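Local coordinates for mandelate racemase / muconate lactonizing enzyme, C-terminal domain protein (Labrenzia alexandrii, PDB 4E5T) that is a putative racemase or lactonizing enzyme of the mandelate racemase/muconate lactonizing family, and binds magnesium in its barrel domain, at residues H316-I328 and F346-I358. Sequence-based numbering, arbitrary orientation.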
# COMPACT_ATOMS: atom_id res chain seq x y z
N HIS A 316 1.26 33.06 -0.50
CA HIS A 316 -0.03 33.60 -0.13
C HIS A 316 0.09 34.98 0.46
O HIS A 316 1.06 35.27 1.18
CB HIS A 316 -0.69 32.67 0.89
CG HIS A 316 -1.87 33.28 1.57
ND1 HIS A 316 -1.76 33.98 2.75
CD2 HIS A 316 -3.18 33.34 1.22
CE1 HIS A 316 -2.95 34.43 3.10
NE2 HIS A 316 -3.83 34.06 2.19
N LEU A 317 -0.89 35.83 0.19
CA LEU A 317 -0.88 37.17 0.77
C LEU A 317 -2.27 37.72 0.97
O LEU A 317 -2.97 38.02 0.01
CB LEU A 317 -0.10 38.13 -0.13
CG LEU A 317 -0.09 39.55 0.41
CD1 LEU A 317 0.85 39.63 1.60
CD2 LEU A 317 0.26 40.58 -0.65
N TYR A 318 -2.68 37.89 2.22
CA TYR A 318 -3.87 38.68 2.53
C TYR A 318 -3.59 39.41 3.83
O TYR A 318 -4.29 39.23 4.82
CB TYR A 318 -5.15 37.83 2.62
CG TYR A 318 -6.44 38.66 2.66
CD1 TYR A 318 -6.94 39.27 1.51
CD2 TYR A 318 -7.16 38.82 3.85
CE1 TYR A 318 -8.11 40.03 1.54
CE2 TYR A 318 -8.34 39.57 3.88
CZ TYR A 318 -8.80 40.18 2.73
OH TYR A 318 -9.97 40.93 2.77
N CYS A 319 -2.53 40.21 3.80
CA CYS A 319 -2.05 40.95 4.96
C CYS A 319 -1.29 42.16 4.46
O CYS A 319 -1.64 42.73 3.44
CB CYS A 319 -1.17 40.08 5.86
SG CYS A 319 -0.10 38.88 5.01
N GLY A 320 -0.23 42.55 5.16
CA GLY A 320 0.46 43.78 4.83
C GLY A 320 1.55 43.72 3.77
O GLY A 320 1.79 42.68 3.16
N PRO A 321 2.21 44.85 3.54
CA PRO A 321 3.32 44.90 2.59
C PRO A 321 4.59 44.16 3.03
O PRO A 321 5.28 43.68 2.14
CB PRO A 321 3.60 46.40 2.43
CG PRO A 321 2.99 47.02 3.63
CD PRO A 321 1.81 46.19 4.00
N LEU A 322 4.90 44.05 4.31
CA LEU A 322 6.12 43.30 4.67
C LEU A 322 6.07 41.78 4.36
O LEU A 322 7.06 41.20 3.92
CB LEU A 322 6.54 43.55 6.12
CG LEU A 322 7.59 44.62 6.36
CD1 LEU A 322 7.18 45.96 5.79
CD2 LEU A 322 7.73 44.76 7.84
N VAL A 323 4.92 41.15 4.59
CA VAL A 323 4.76 39.79 4.10
C VAL A 323 4.94 39.76 2.58
O VAL A 323 5.57 38.86 2.05
CB VAL A 323 3.44 39.13 4.57
CG1 VAL A 323 3.16 37.83 3.84
CG2 VAL A 323 3.51 38.84 6.05
N ALA A 324 4.43 40.77 1.89
CA ALA A 324 4.65 40.86 0.45
C ALA A 324 6.14 40.88 0.10
O ALA A 324 6.56 40.24 -0.86
CB ALA A 324 3.96 42.07 -0.13
N LEU A 325 6.92 41.60 0.90
CA LEU A 325 8.36 41.72 0.71
C LEU A 325 9.07 40.39 0.84
O LEU A 325 9.92 40.05 0.01
CB LEU A 325 8.97 42.70 1.72
CG LEU A 325 8.70 44.20 1.51
CD1 LEU A 325 9.63 45.06 2.36
CD2 LEU A 325 8.82 44.57 0.05
N ALA A 326 8.74 39.64 1.89
CA ALA A 326 9.33 38.32 2.09
C ALA A 326 8.94 37.36 0.96
O ALA A 326 9.80 36.67 0.41
CB ALA A 326 8.95 37.76 3.45
N ASN A 327 7.64 37.33 0.63
CA ASN A 327 7.14 36.60 -0.53
C ASN A 327 7.98 36.88 -1.77
O ASN A 327 8.41 35.96 -2.47
CB ASN A 327 5.72 37.03 -0.85
CG ASN A 327 4.69 36.36 0.02
OD1 ASN A 327 5.01 35.78 1.06
ND2 ASN A 327 3.43 36.44 -0.39
N ILE A 328 8.20 38.16 -2.04
CA ILE A 328 8.97 38.59 -3.21
C ILE A 328 10.42 38.09 -3.13
O ILE A 328 10.99 37.62 -4.13
CB ILE A 328 8.92 40.11 -3.38
CG1 ILE A 328 7.52 40.56 -3.80
CG2 ILE A 328 9.91 40.58 -4.41
CD1 ILE A 328 7.27 42.06 -3.67
N PHE A 346 -0.49 46.84 -5.63
CA PHE A 346 0.37 47.30 -4.54
C PHE A 346 0.41 48.81 -4.31
O PHE A 346 1.41 49.35 -3.80
CB PHE A 346 1.78 46.72 -4.69
CG PHE A 346 1.87 45.28 -4.27
CD1 PHE A 346 1.55 44.92 -2.96
CD2 PHE A 346 2.25 44.30 -5.16
CE1 PHE A 346 1.63 43.60 -2.57
CE2 PHE A 346 2.33 42.98 -4.77
CZ PHE A 346 2.02 42.63 -3.47
N ASP A 347 -0.69 49.47 -4.67
CA ASP A 347 -0.84 50.92 -4.52
C ASP A 347 -1.45 51.26 -3.16
O ASP A 347 -1.46 50.43 -2.25
CB ASP A 347 -1.71 51.48 -5.65
CG ASP A 347 -3.02 50.70 -5.85
OD1 ASP A 347 -3.58 50.19 -4.86
OD2 ASP A 347 -3.49 50.61 -7.01
N GLY A 348 -1.97 52.49 -3.04
CA GLY A 348 -2.70 52.92 -1.86
C GLY A 348 -1.92 52.75 -0.58
O GLY A 348 -0.73 53.07 -0.52
N PHE A 349 -2.57 52.22 0.45
CA PHE A 349 -1.93 52.10 1.75
C PHE A 349 -0.69 51.20 1.71
O PHE A 349 0.21 51.33 2.53
CB PHE A 349 -2.92 51.64 2.80
CG PHE A 349 -2.50 51.96 4.21
CD1 PHE A 349 -2.19 53.26 4.56
CD2 PHE A 349 -2.42 50.96 5.19
CE1 PHE A 349 -1.80 53.57 5.86
CE2 PHE A 349 -2.05 51.27 6.49
CZ PHE A 349 -1.73 52.58 6.82
N PHE A 350 -0.64 50.31 0.72
CA PHE A 350 0.51 49.44 0.56
C PHE A 350 1.78 50.17 0.15
O PHE A 350 2.89 49.67 0.33
CB PHE A 350 0.19 48.29 -0.40
CG PHE A 350 -0.64 47.22 0.24
CD1 PHE A 350 -2.00 47.39 0.40
CD2 PHE A 350 -0.04 46.07 0.73
CE1 PHE A 350 -2.76 46.43 1.01
CE2 PHE A 350 -0.80 45.10 1.34
CZ PHE A 350 -2.17 45.28 1.48
N ALA A 351 1.63 51.37 -0.40
CA ALA A 351 2.78 52.15 -0.81
C ALA A 351 3.11 53.15 0.28
O ALA A 351 4.27 53.46 0.50
CB ALA A 351 2.53 52.84 -2.13
N GLU A 352 2.09 53.64 0.96
CA GLU A 352 2.32 54.66 1.99
C GLU A 352 3.13 54.06 3.15
O GLU A 352 4.02 54.71 3.69
CB GLU A 352 0.98 55.27 2.45
CG GLU A 352 1.07 56.45 3.41
CD GLU A 352 -0.31 56.93 3.84
OE1 GLU A 352 -1.30 56.51 3.20
OE2 GLU A 352 -0.42 57.72 4.82
N LEU A 353 2.83 52.80 3.49
CA LEU A 353 3.56 52.06 4.54
C LEU A 353 5.04 51.79 4.21
O LEU A 353 5.86 51.56 5.09
CB LEU A 353 2.84 50.76 4.93
CG LEU A 353 1.65 50.89 5.89
CD1 LEU A 353 0.89 49.58 5.99
CD2 LEU A 353 2.06 51.37 7.27
N LEU A 354 5.38 51.82 2.93
CA LEU A 354 6.77 51.69 2.52
C LEU A 354 7.48 53.05 2.25
O LEU A 354 6.87 54.09 2.00
CB LEU A 354 6.87 50.74 1.33
CG LEU A 354 6.34 49.35 1.68
CD1 LEU A 354 6.60 48.37 0.56
CD2 LEU A 354 6.96 48.87 2.99
N THR A 355 8.80 53.02 2.34
CA THR A 355 9.66 54.17 2.16
C THR A 355 9.79 54.40 0.67
O THR A 355 9.99 55.53 0.20
CB THR A 355 11.02 53.86 2.80
OG1 THR A 355 11.15 54.58 4.02
CG2 THR A 355 12.18 54.19 1.89
N THR A 356 9.66 53.30 -0.07
CA THR A 356 9.69 53.29 -1.52
C THR A 356 8.80 52.11 -1.86
O THR A 356 8.91 51.05 -1.24
CB THR A 356 11.10 52.98 -2.04
OG1 THR A 356 11.58 51.77 -1.43
CG2 THR A 356 12.05 54.10 -1.71
N PRO A 357 7.90 52.28 -2.84
CA PRO A 357 6.80 51.32 -3.03
C PRO A 357 7.20 50.04 -3.76
O PRO A 357 8.23 50.01 -4.43
CB PRO A 357 5.81 52.11 -3.88
CG PRO A 357 6.69 53.00 -4.71
CD PRO A 357 7.84 53.39 -3.81
N ILE A 358 6.40 48.99 -3.61
CA ILE A 358 6.56 47.78 -4.41
C ILE A 358 6.31 48.14 -5.87
O ILE A 358 5.31 48.77 -6.21
CB ILE A 358 5.60 46.65 -3.94
CG1 ILE A 358 5.84 46.32 -2.47
CG2 ILE A 358 5.81 45.40 -4.76
CD1 ILE A 358 4.85 45.29 -1.84
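Pro321 overlaps three residues of 346-358 at once: its CD lies 3.8 Å from Phe350 CD2, its CG turns to Leu353, and its CB meets Leu354 CD1 at 4.0 Å. With its ring lodged among these neighbours, the proline opens helix 321-332 one residue after the N-cap Gly320, a position where a helix has no intrahelical acceptor for a backbone N-H, so proline is readily accepted. Phe350, CG anti to its carbonyl carbon (chi1 -77°), brings its ring alongside the loop that leads into this helix; the ring edge meets Cys319 O in plane, with CZ 3.3 Å from that oxygen. Replacing Phe350 by an alanine would probably open a gap beside Gly320 and Pro321, and the loop would lose the ring edge that borders its Cys319 carbonyl.

Both segments belong to the modified TIM barrel of the enolase superfamily: 316-328 follows strand 312-313 into the next barrel helix, and 346-358 follows strand 340-342, so the chain segments that follow two successive barrel strands pack together here. The side chain of Leu317 stands about 9 Å from the bound magnesium ion. Its CD2 comes to the edge of the Phe346 ring, 3.8 Å from CE1, while Ala324 CB approaches the same CE1 obliquely. Within 346-358, Ile358 CD1 lies over one face of that ring, toward its rim, and also reaches Ala324 CB at 3.8 Å.

Farther along the helix, Ile358 CG2 touches Ile328 CD1; in the first turn, Leu322 CD1 comes within 4.0 Å of Leu354 CD2. At the helix start, Glu40 of strand 36-41 accepts hydrogen bonds from the backbone N of Gly320 and of Val323, while Phe26 of strand 23-31 packs on Pro321, Leu322 and Leu353, bringing the N-terminal domain against both segments.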